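Local coordinates for putative thiosulfate sulfurtransferase YNJE (Escherichia coli, PDB 2WLR), which catalyses sulfur transfer from thiosulfate to cyanide, yielding thiocyanate and sulfite, in the bacterial periplasm, at residues D24-A29 and W34-N39; L51-L56 and D85-A90; A80-D85 and D108-P113. All coordinates share one frame; numbering follows the deposited sequence.

Interaction 1 (D24-A29 and W34-N39); sequences DTRPSA and WPQTLN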
loop_
_atom_site.group_PDB
_atom_site.type_symbol
_atom_site.label_atom_id
_atom_site.label_comp_id
_atom_site.label_asym_id
_atom_site.label_seq_id
_atom_site.Cartn_x
_atom_site.Cartn_y
_atom_site.Cartn_z
ATOM N N ASP A 24 -13.642 -2.254 13.853
ATOM C CA ASP A 24 -12.365 -2.255 14.557
ATOM C C ASP A 24 -11.891 -0.811 14.593
ATOM O O ASP A 24 -11.658 -0.200 13.545
ATOM C CB ASP A 24 -11.419 -3.147 13.748
ATOM C CG ASP A 24 -10.112 -3.440 14.426
ATOM O OD1 ASP A 24 -9.578 -2.621 15.168
ATOM O OD2 ASP A 24 -9.574 -4.563 14.190
ATOM N N THR A 25 -11.817 -0.239 15.785
ATOM C CA THR A 25 -11.467 1.163 15.988
ATOM C C THR A 25 -9.974 1.435 16.202
ATOM O O THR A 25 -9.576 2.565 16.435
ATOM C CB THR A 25 -12.286 1.761 17.145
ATOM O OG1 THR A 25 -11.842 1.204 18.377
ATOM C CG2 THR A 25 -13.808 1.544 16.923
ATOM N N ARG A 26 -9.155 0.397 16.037
ATOM C CA ARG A 26 -7.723 0.527 16.202
ATOM C C ARG A 26 -7.068 1.067 14.921
ATOM O O ARG A 26 -7.650 0.998 13.873
ATOM C CB ARG A 26 -7.140 -0.862 16.464
ATOM C CG ARG A 26 -7.625 -1.493 17.739
ATOM C CD ARG A 26 -7.064 -2.875 17.945
ATOM N NE ARG A 26 -7.507 -3.745 16.880
ATOM C CZ ARG A 26 -7.064 -4.986 16.698
ATOM N NH1 ARG A 26 -6.145 -5.507 17.509
ATOM N NH2 ARG A 26 -7.486 -5.689 15.685
ATOM N N PRO A 27 -5.827 1.530 15.008
ATOM C CA PRO A 27 -5.107 1.881 13.783
ATOM C C PRO A 27 -5.001 0.680 12.839
ATOM O O PRO A 27 -5.044 -0.487 13.248
ATOM C CB PRO A 27 -3.724 2.296 14.289
ATOM C CG PRO A 27 -3.967 2.759 15.663
ATOM C CD PRO A 27 -5.051 1.892 16.211
ATOM N N SER A 28 -4.824 0.968 11.568
ATOM C CA SER A 28 -4.862 -0.076 10.561
ATOM C C SER A 28 -3.754 -1.124 10.694
ATOM O O SER A 28 -3.915 -2.238 10.282
ATOM C CB SER A 28 -4.883 0.514 9.152
ATOM O OG SER A 28 -3.669 1.176 8.848
ATOM N N ALA A 29 -2.623 -0.750 11.284
ATOM C CA ALA A 29 -1.568 -1.701 11.474
ATOM C C ALA A 29 -2.072 -2.918 12.217
ATOM O O ALA A 29 -1.774 -4.046 11.853
ATOM C CB ALA A 29 -0.434 -1.085 12.232
ATOM N N TRP A 34 -0.766 -6.816 12.629
ATOM C CA TRP A 34 0.293 -6.617 13.617
ATOM C C TRP A 34 -0.300 -6.828 15.006
ATOM O O TRP A 34 -1.288 -6.229 15.374
ATOM C CB TRP A 34 0.886 -5.239 13.538
ATOM C CG TRP A 34 1.731 -5.062 12.337
ATOM C CD1 TRP A 34 1.391 -4.410 11.180
ATOM C CD2 TRP A 34 3.062 -5.555 12.134
ATOM N NE1 TRP A 34 2.394 -4.492 10.295
ATOM C CE2 TRP A 34 3.463 -5.136 10.857
ATOM C CE3 TRP A 34 3.969 -6.272 12.919
ATOM C CZ2 TRP A 34 4.713 -5.440 10.321
ATOM C CZ3 TRP A 34 5.188 -6.580 12.395
ATOM C CH2 TRP A 34 5.583 -6.129 11.125
ATOM N N PRO A 35 0.329 -7.706 15.809
ATOM C CA PRO A 35 -0.170 -7.823 17.180
ATOM C C PRO A 35 0.152 -6.582 18.030
ATOM O O PRO A 35 1.167 -5.923 17.823
ATOM C CB PRO A 35 0.551 -9.071 17.702
ATOM C CG PRO A 35 1.184 -9.725 16.542
ATOM C CD PRO A 35 1.360 -8.694 15.481
ATOM N N GLN A 36 -0.676 -6.309 19.021
ATOM C CA GLN A 36 -0.451 -5.181 19.910
ATOM C C GLN A 36 0.650 -5.477 20.935
ATOM O O GLN A 36 1.181 -4.552 21.528
ATOM C CB GLN A 36 -1.753 -4.769 20.589
ATOM C CG GLN A 36 -2.818 -4.291 19.562
ATOM C CD GLN A 36 -4.074 -3.782 20.200
ATOM O OE1 GLN A 36 -5.106 -4.455 20.197
ATOM N NE2 GLN A 36 -4.012 -2.550 20.711
ATOM N N THR A 37 0.920 -6.760 21.163
ATOM C CA THR A 37 2.009 -7.224 22.056
ATOM C C THR A 37 2.573 -8.479 21.405
ATOM O O THR A 37 1.921 -9.117 20.585
ATOM C CB THR A 37 1.480 -7.642 23.434
ATOM O OG1 THR A 37 0.469 -8.641 23.272
ATOM C CG2 THR A 37 0.902 -6.441 24.180
ATOM N N LEU A 38 3.790 -8.857 21.771
ATOM C CA LEU A 38 4.414 -10.048 21.191
ATOM C C LEU A 38 3.555 -11.291 21.383
ATOM O O LEU A 38 3.077 -11.535 22.502
ATOM C CB LEU A 38 5.783 -10.268 21.845
ATOM C CG LEU A 38 6.876 -9.346 21.414
ATOM C CD1 LEU A 38 8.096 -9.514 22.304
ATOM C CD2 LEU A 38 7.240 -9.522 19.922
ATOM N N ASN A 39 3.343 -12.044 20.294
ATOM C CA ASN A 39 2.548 -13.254 20.245
ATOM C C ASN A 39 1.073 -13.043 20.597
ATOM O O ASN A 39 0.344 -14.012 20.849
ATOM C CB ASN A 39 3.162 -14.371 21.117
ATOM C CG ASN A 39 4.552 -14.767 20.682
ATOM O OD1 ASN A 39 5.510 -14.667 21.469
ATOM N ND2 ASN A 39 4.685 -15.190 19.437
#
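Asp-24 OD1 receives two N-H groups of Arg-26, the same arginine whose guanidinium then reaches across to Gln-36. One of the two is the backbone N of Arg-26, 3.2 Å from OD1 of Asp-24 and lying on that oxygen's anti lone pair. The other is Arg-26 NE at 2.9 Å from Asp-24 OD1, and alongside it Arg-26 NH2 meets Asp-24 OD2 on its syn lone pair at 2.8 Å. This side-on salt bridge keeps the carboxylate near the guanidinium plane. A bend at chi3 (-62°) turns the end of the arginine back to its own turn and leaves NH1 directed at the other segment. There NH1 donates to Gln-36 OE1 over 3.1 Å; the acceptor lies close to the guanidinium plane, but the nitrogen stands 45° above the plane of the amide carbonyl, the two flat groups being inclined at 63°. Arg-26 NH2 also donates to Gly-43 O. A leucine here would probably leave the Asp-24 carboxylate without its countercharge and Gln-36 OE1 without its donor from this segment. The second link is a backbone one, Trp-34 N to Ala-29 O at 3.0 Å. Next to it Ala-29 CB touches CD1 of the Trp-34 indole at 3.9 Å, while Trp-34 NE1 is taken by Leu-125 O and the aromatic rings of Phe-122, Tyr-127 and Trp-130 gather round. Arg-26, set by an Asx turn at the end of strand 21-24, thus ties the approach to helix 28-32 to the loop after it, in the first rhodanese domain.

Interaction 2 (L51-L56 and D85-A90); sequences LSASWL and DKDVDA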
loop_
_atom_site.group_PDB
_atom_site.type_symbol
_atom_site.label_atom_id
_atom_site.label_comp_id
_atom_site.label_asym_id
_atom_site.label_seq_id
_atom_site.Cartn_x
_atom_site.Cartn_y
_atom_site.Cartn_z
ATOM N N LEU A 51 -12.339 1.476 11.228
ATOM C CA LEU A 51 -12.590 2.910 11.348
ATOM C C LEU A 51 -11.788 3.368 12.537
ATOM O O LEU A 51 -12.268 3.341 13.677
ATOM C CB LEU A 51 -14.077 3.222 11.520
ATOM C CG LEU A 51 -14.469 4.704 11.497
ATOM C CD1 LEU A 51 -14.040 5.416 10.215
ATOM C CD2 LEU A 51 -15.981 4.886 11.710
ATOM N N SER A 52 -10.544 3.718 12.290
ATOM C CA SER A 52 -9.636 4.083 13.369
ATOM C C SER A 52 -10.056 5.388 14.015
ATOM O O SER A 52 -10.239 6.392 13.306
ATOM C CB SER A 52 -8.233 4.176 12.856
ATOM O OG SER A 52 -7.353 4.429 13.912
ATOM N N ALA A 53 -10.133 5.422 15.339
ATOM C CA ALA A 53 -10.474 6.675 16.032
ATOM C C ALA A 53 -9.480 7.770 15.681
ATOM O O ALA A 53 -9.846 8.918 15.638
ATOM C CB ALA A 53 -10.530 6.498 17.545
ATOM N N SER A 54 -8.222 7.408 15.426
ATOM C CA SER A 54 -7.182 8.367 15.040
ATOM C C SER A 54 -7.420 9.044 13.699
ATOM O O SER A 54 -6.769 10.043 13.408
ATOM C CB SER A 54 -5.818 7.683 15.018
ATOM O OG SER A 54 -5.751 6.687 14.018
ATOM N N TRP A 55 -8.340 8.526 12.887
ATOM C CA TRP A 55 -8.665 9.186 11.631
ATOM C C TRP A 55 -9.723 10.245 11.733
ATOM O O TRP A 55 -9.867 11.045 10.809
ATOM C CB TRP A 55 -9.220 8.187 10.614
ATOM C CG TRP A 55 -8.372 7.003 10.302
ATOM C CD1 TRP A 55 -7.046 6.864 10.508
ATOM C CD2 TRP A 55 -8.815 5.808 9.669
ATOM N NE1 TRP A 55 -6.635 5.612 10.082
ATOM C CE2 TRP A 55 -7.705 4.966 9.526
ATOM C CE3 TRP A 55 -10.048 5.379 9.198
ATOM C CZ2 TRP A 55 -7.832 3.665 8.998
ATOM C CZ3 TRP A 55 -10.155 4.137 8.652
ATOM C CH2 TRP A 55 -9.052 3.295 8.561
ATOM N N LEU A 56 -10.497 10.231 12.810
ATOM C CA LEU A 56 -11.730 11.024 12.873
ATOM C C LEU A 56 -11.537 12.529 12.710
ATOM O O LEU A 56 -12.366 13.154 12.075
ATOM C CB LEU A 56 -12.498 10.736 14.155
ATOM C CG LEU A 56 -13.049 9.316 14.254
ATOM C CD1 LEU A 56 -13.561 9.080 15.676
ATOM C CD2 LEU A 56 -14.125 9.035 13.194
ATOM N N ASP A 85 -11.138 1.525 24.996
ATOM C CA ASP A 85 -12.368 2.162 25.422
ATOM C C ASP A 85 -12.511 3.583 24.905
ATOM O O ASP A 85 -13.584 4.006 24.517
ATOM C CB ASP A 85 -12.488 2.187 26.954
ATOM C CG ASP A 85 -12.749 0.852 27.549
ATOM O OD1 ASP A 85 -12.915 -0.139 26.806
ATOM O OD2 ASP A 85 -12.822 0.816 28.811
ATOM N N LYS A 86 -11.435 4.334 24.937
ATOM C CA LYS A 86 -11.464 5.709 24.477
ATOM C C LYS A 86 -11.745 5.819 22.973
ATOM O O LYS A 86 -12.544 6.640 22.541
ATOM C CB LYS A 86 -10.147 6.366 24.884
ATOM C CG LYS A 86 -9.896 7.730 24.335
ATOM C CD LYS A 86 -8.472 8.164 24.695
ATOM C CE LYS A 86 -8.051 9.392 23.912
ATOM N NZ LYS A 86 -8.655 10.624 24.484
ATOM N N ASP A 87 -11.079 4.989 22.175
ATOM C CA ASP A 87 -11.307 4.953 20.726
ATOM C C ASP A 87 -12.731 4.510 20.396
ATOM O O ASP A 87 -13.367 5.047 19.482
ATOM C CB ASP A 87 -10.337 3.950 20.044
ATOM C CG ASP A 87 -8.871 4.431 19.992
ATOM O OD1 ASP A 87 -8.606 5.583 20.414
ATOM O OD2 ASP A 87 -7.983 3.646 19.498
ATOM N N VAL A 88 -13.226 3.519 21.123
ATOM C CA VAL A 88 -14.582 3.016 20.896
ATOM C C VAL A 88 -15.593 4.143 21.183
ATOM O O VAL A 88 -16.529 4.353 20.399
ATOM C CB VAL A 88 -14.858 1.763 21.784
ATOM C CG1 VAL A 88 -16.343 1.458 21.878
ATOM C CG2 VAL A 88 -14.136 0.562 21.175
ATOM N N ASP A 89 -15.388 4.879 22.263
ATOM C CA ASP A 89 -16.287 5.991 22.597
ATOM C C ASP A 89 -16.261 7.079 21.519
ATOM O O ASP A 89 -17.306 7.628 21.143
ATOM C CB ASP A 89 -15.880 6.592 23.950
ATOM C CG ASP A 89 -16.808 7.705 24.395
ATOM O OD1 ASP A 89 -17.927 7.386 24.830
ATOM O OD2 ASP A 89 -16.403 8.875 24.284
ATOM N N ALA A 90 -15.075 7.409 21.031
ATOM C CA ALA A 90 -14.910 8.452 20.012
ATOM C C ALA A 90 -15.645 8.078 18.730
ATOM O O ALA A 90 -16.368 8.875 18.117
ATOM C CB ALA A 90 -13.439 8.666 19.711
HETATM O O HOH W 1 -7.267 4.550 16.721
#
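The first turns of helix 85-97, which follows strand 79-82 in the first rhodanese domain, meet a single helix-like turn after strand 49-50 through the pairs Ala-53 with Asp-87 and Leu-56 with Ala-90. Ala-53 points its methyl at the helix, where CB lies 3.6 Å from Asp-87 OD1 and about as near to CB and CG of that residue, so the methyl rests alongside this branch of the acidic side chain. The same methyl is 4.2 Å from CB of Ala-90, one helical turn further on. Leu-56 adds its CD1 branch, which comes within 4.1 Å of Ala-90 CB and 3.7 Å of Ala-90 O, lying over the backbone of the helix as well as over its methyl. The CA atoms of Ala-53 and Asp-87 are 5.1 Å apart, the nearest such pair, a closeness to which the small Ala-53 probably contributes. The polar link is made by a water, which donates to Asp-87 OD2 at 3.0 Å, accepts from Ser-54 N at 3.3 Å and is bonded to Ser-52 OG at 2.8 Å. Ser-52 OG in turn shares a hydrogen bond with Ser-54 OG. Asp-87 is steadied from its own side by the N-cap residue Asn-84, whose OD1 accepts from the backbone N of Asp-87. Inward of this surface contact, Ala-53 and Leu-56 both touch Val-91 of helix 85-97, Leu-56 O is held by Arg-94 of that helix, and Leu-51 reaches on to Leu-64 and Trp-67 of helix 61-70.

Interaction 3 (A80-D85 and D108-P113); sequences ALYGND and DALSEP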
loop_
_atom_site.group_PDB
_atom_site.type_symbol
_atom_site.label_atom_id
_atom_site.label_comp_id
_atom_site.label_asym_id
_atom_site.label_seq_id
_atom_site.Cartn_x
_atom_site.Cartn_y
_atom_site.Cartn_z
ATOM N N ALA A 80 -21.170 -3.366 15.947
ATOM C CA ALA A 80 -20.507 -3.679 17.211
ATOM C C ALA A 80 -19.059 -3.234 17.118
ATOM O O ALA A 80 -18.317 -3.699 16.243
ATOM C CB ALA A 80 -20.572 -5.144 17.501
ATOM N N LEU A 81 -18.673 -2.326 18.000
ATOM C CA LEU A 81 -17.343 -1.726 18.013
ATOM C C LEU A 81 -16.408 -2.475 18.921
ATOM O O LEU A 81 -16.814 -3.068 19.930
ATOM C CB LEU A 81 -17.408 -0.286 18.507
ATOM C CG LEU A 81 -18.442 0.641 17.876
ATOM C CD1 LEU A 81 -18.265 2.059 18.356
ATOM C CD2 LEU A 81 -18.423 0.591 16.393
ATOM N N TYR A 82 -15.129 -2.468 18.562
ATOM C CA TYR A 82 -14.106 -2.926 19.479
ATOM C C TYR A 82 -12.813 -2.172 19.362
ATOM O O TYR A 82 -12.594 -1.385 18.423
ATOM C CB TYR A 82 -13.914 -4.441 19.381
ATOM C CG TYR A 82 -13.314 -4.909 18.067
ATOM C CD1 TYR A 82 -14.117 -5.238 16.990
ATOM C CD2 TYR A 82 -11.960 -5.106 17.942
ATOM C CE1 TYR A 82 -13.574 -5.690 15.783
ATOM C CE2 TYR A 82 -11.407 -5.542 16.752
ATOM C CZ TYR A 82 -12.209 -5.863 15.676
ATOM O OH TYR A 82 -11.597 -6.298 14.521
ATOM N N GLY A 83 -11.971 -2.367 20.355
ATOM C CA GLY A 83 -10.743 -1.639 20.509
ATOM C C GLY A 83 -10.609 -1.075 21.897
ATOM O O GLY A 83 -11.280 -1.536 22.818
ATOM N N ASN A 84 -9.735 -0.091 22.059
ATOM C CA ASN A 84 -9.643 0.527 23.382
ATOM C C ASN A 84 -10.853 1.389 23.703
ATOM O O ASN A 84 -11.551 1.860 22.802
ATOM C CB ASN A 84 -8.336 1.230 23.620
ATOM C CG ASN A 84 -8.179 2.461 22.817
ATOM O OD1 ASN A 84 -8.866 3.473 23.059
ATOM N ND2 ASN A 84 -7.246 2.434 21.885
ATOM N N ASP A 85 -11.138 1.525 24.996
ATOM C CA ASP A 85 -12.368 2.162 25.422
ATOM C C ASP A 85 -12.511 3.583 24.905
ATOM O O ASP A 85 -13.584 4.006 24.517
ATOM C CB ASP A 85 -12.488 2.187 26.954
ATOM C CG ASP A 85 -12.749 0.852 27.549
ATOM O OD1 ASP A 85 -12.915 -0.139 26.806
ATOM O OD2 ASP A 85 -12.822 0.816 28.811
ATOM N N ASP A 108 -17.034 -10.043 22.937
ATOM C CA ASP A 108 -15.982 -11.062 22.910
ATOM C C ASP A 108 -14.863 -10.742 21.910
ATOM O O ASP A 108 -14.081 -11.611 21.564
ATOM C CB ASP A 108 -16.557 -12.493 22.698
ATOM C CG ASP A 108 -17.194 -12.709 21.326
ATOM O OD1 ASP A 108 -17.514 -11.709 20.632
ATOM O OD2 ASP A 108 -17.346 -13.888 20.923
ATOM N N ALA A 109 -14.778 -9.486 21.466
ATOM C CA ALA A 109 -13.775 -9.086 20.489
ATOM C C ALA A 109 -12.360 -9.421 20.909
ATOM O O ALA A 109 -11.966 -9.098 22.016
ATOM C CB ALA A 109 -13.857 -7.596 20.223
ATOM N N LEU A 110 -11.608 -10.039 19.994
ATOM C CA LEU A 110 -10.200 -10.406 20.179
ATOM C C LEU A 110 -9.962 -11.491 21.238
ATOM O O LEU A 110 -8.808 -11.798 21.530
ATOM C CB LEU A 110 -9.333 -9.179 20.447
ATOM C CG LEU A 110 -9.555 -7.994 19.491
ATOM C CD1 LEU A 110 -8.738 -6.782 19.947
ATOM C CD2 LEU A 110 -9.169 -8.355 18.090
ATOM N N SER A 111 -11.010 -12.089 21.782
ATOM C CA SER A 111 -10.839 -13.132 22.809
ATOM C C SER A 111 -10.540 -14.524 22.263
ATOM O O SER A 111 -10.214 -15.423 23.033
ATOM C CB SER A 111 -12.068 -13.211 23.681
ATOM O OG SER A 111 -13.183 -13.675 22.939
ATOM N N GLU A 112 -10.718 -14.716 20.959
ATOM C CA GLU A 112 -10.397 -15.961 20.281
ATOM C C GLU A 112 -9.403 -15.663 19.145
ATOM O O GLU A 112 -9.785 -15.456 18.003
ATOM C CB GLU A 112 -11.681 -16.570 19.745
ATOM C CG GLU A 112 -12.680 -16.947 20.816
ATOM C CD GLU A 112 -12.273 -18.117 21.713
ATOM O OE1 GLU A 112 -11.243 -18.789 21.449
ATOM O OE2 GLU A 112 -13.027 -18.345 22.695
ATOM N N PRO A 113 -8.108 -15.626 19.450
ATOM C CA PRO A 113 -7.145 -15.261 18.434
ATOM C C PRO A 113 -7.246 -16.099 17.169
ATOM O O PRO A 113 -6.929 -15.630 16.088
ATOM C CB PRO A 113 -5.796 -15.454 19.146
ATOM C CG PRO A 113 -6.119 -15.352 20.578
ATOM C CD PRO A 113 -7.476 -15.910 20.747
#
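Apolar packing joins the segments: the side chain of Tyr-82, at the end of strand 79-82, lies against Ala-109 and Leu-110 of the loop after strand 103-105. Ala-109 points its methyl toward the base of the tyrosine, meeting the ring obliquely, with CB 3.3 Å from Tyr-82 CB and 3.5 Å from Tyr-82 CG, a tight fit. Further out along the ring, Leu-110 CD2 approaches Tyr-82 CE2 to 3.8 Å, the leucine and tyrosine side chains crossing at about a right angle. The ring is brought there by a chi1 of 68°, which sets CG of Tyr-82 between the backbone N and the carbonyl carbon.

Backbone conformation shapes both sides. Asp-108 to Ser-111 form a type II beta turn, with Ala-109 and Leu-110 at its two central positions, so the turn itself presents the two apolar side chains. Past the tyrosine, Gly-83 adopts backbone angles that would press any beta carbon into the carbonyl O of Tyr-82, which alone accounts for a glycine there.

Hydrogen bonds act within the turn and through a third residue. Asp-108 O accepts from Ser-111 N at 3.1 Å and from Ser-111 OG at 2.6 Å, both donors arriving from the same face of the carbonyl plane and closing the turn twice over. Glu-45 serves the two partners at once: its backbone N is bonded to Tyr-82 OH, while its OE2 accepts from Leu-110 N.

The direct contact between strand end and turn is apolar and would follow the fit of the side chains, while the polar groups, at the Tyr-82 hydroxyl and along the turn backbone, probably fix how the two parts are placed.

Overall arrangement
All three contacts belong to the first rhodanese domain, away from the active site, with centres 11 to 14 Å apart. Interactions 1 and 3 are partly buried; interaction 2 is at the surface. Chemistry differs more than burial does: interaction 1 is joined by two hydrogen bonds, one from a guanidinium salt-bridged within its own segment, interaction 2 by apolar groups with a bridging water, interaction 3 by apolar packing. Segment 24-29 ties them together, as Asp-24 O and Thr-25 O probably accept from Leu-51 N and Ala-53 N, and Thr-25 OG1 bonds to Tyr-82 O. Interactions 2 and 3 share Asp-85, where strand 79-82 passes into helix 85-97, and Val-88 packs against Leu-81 and Tyr-82.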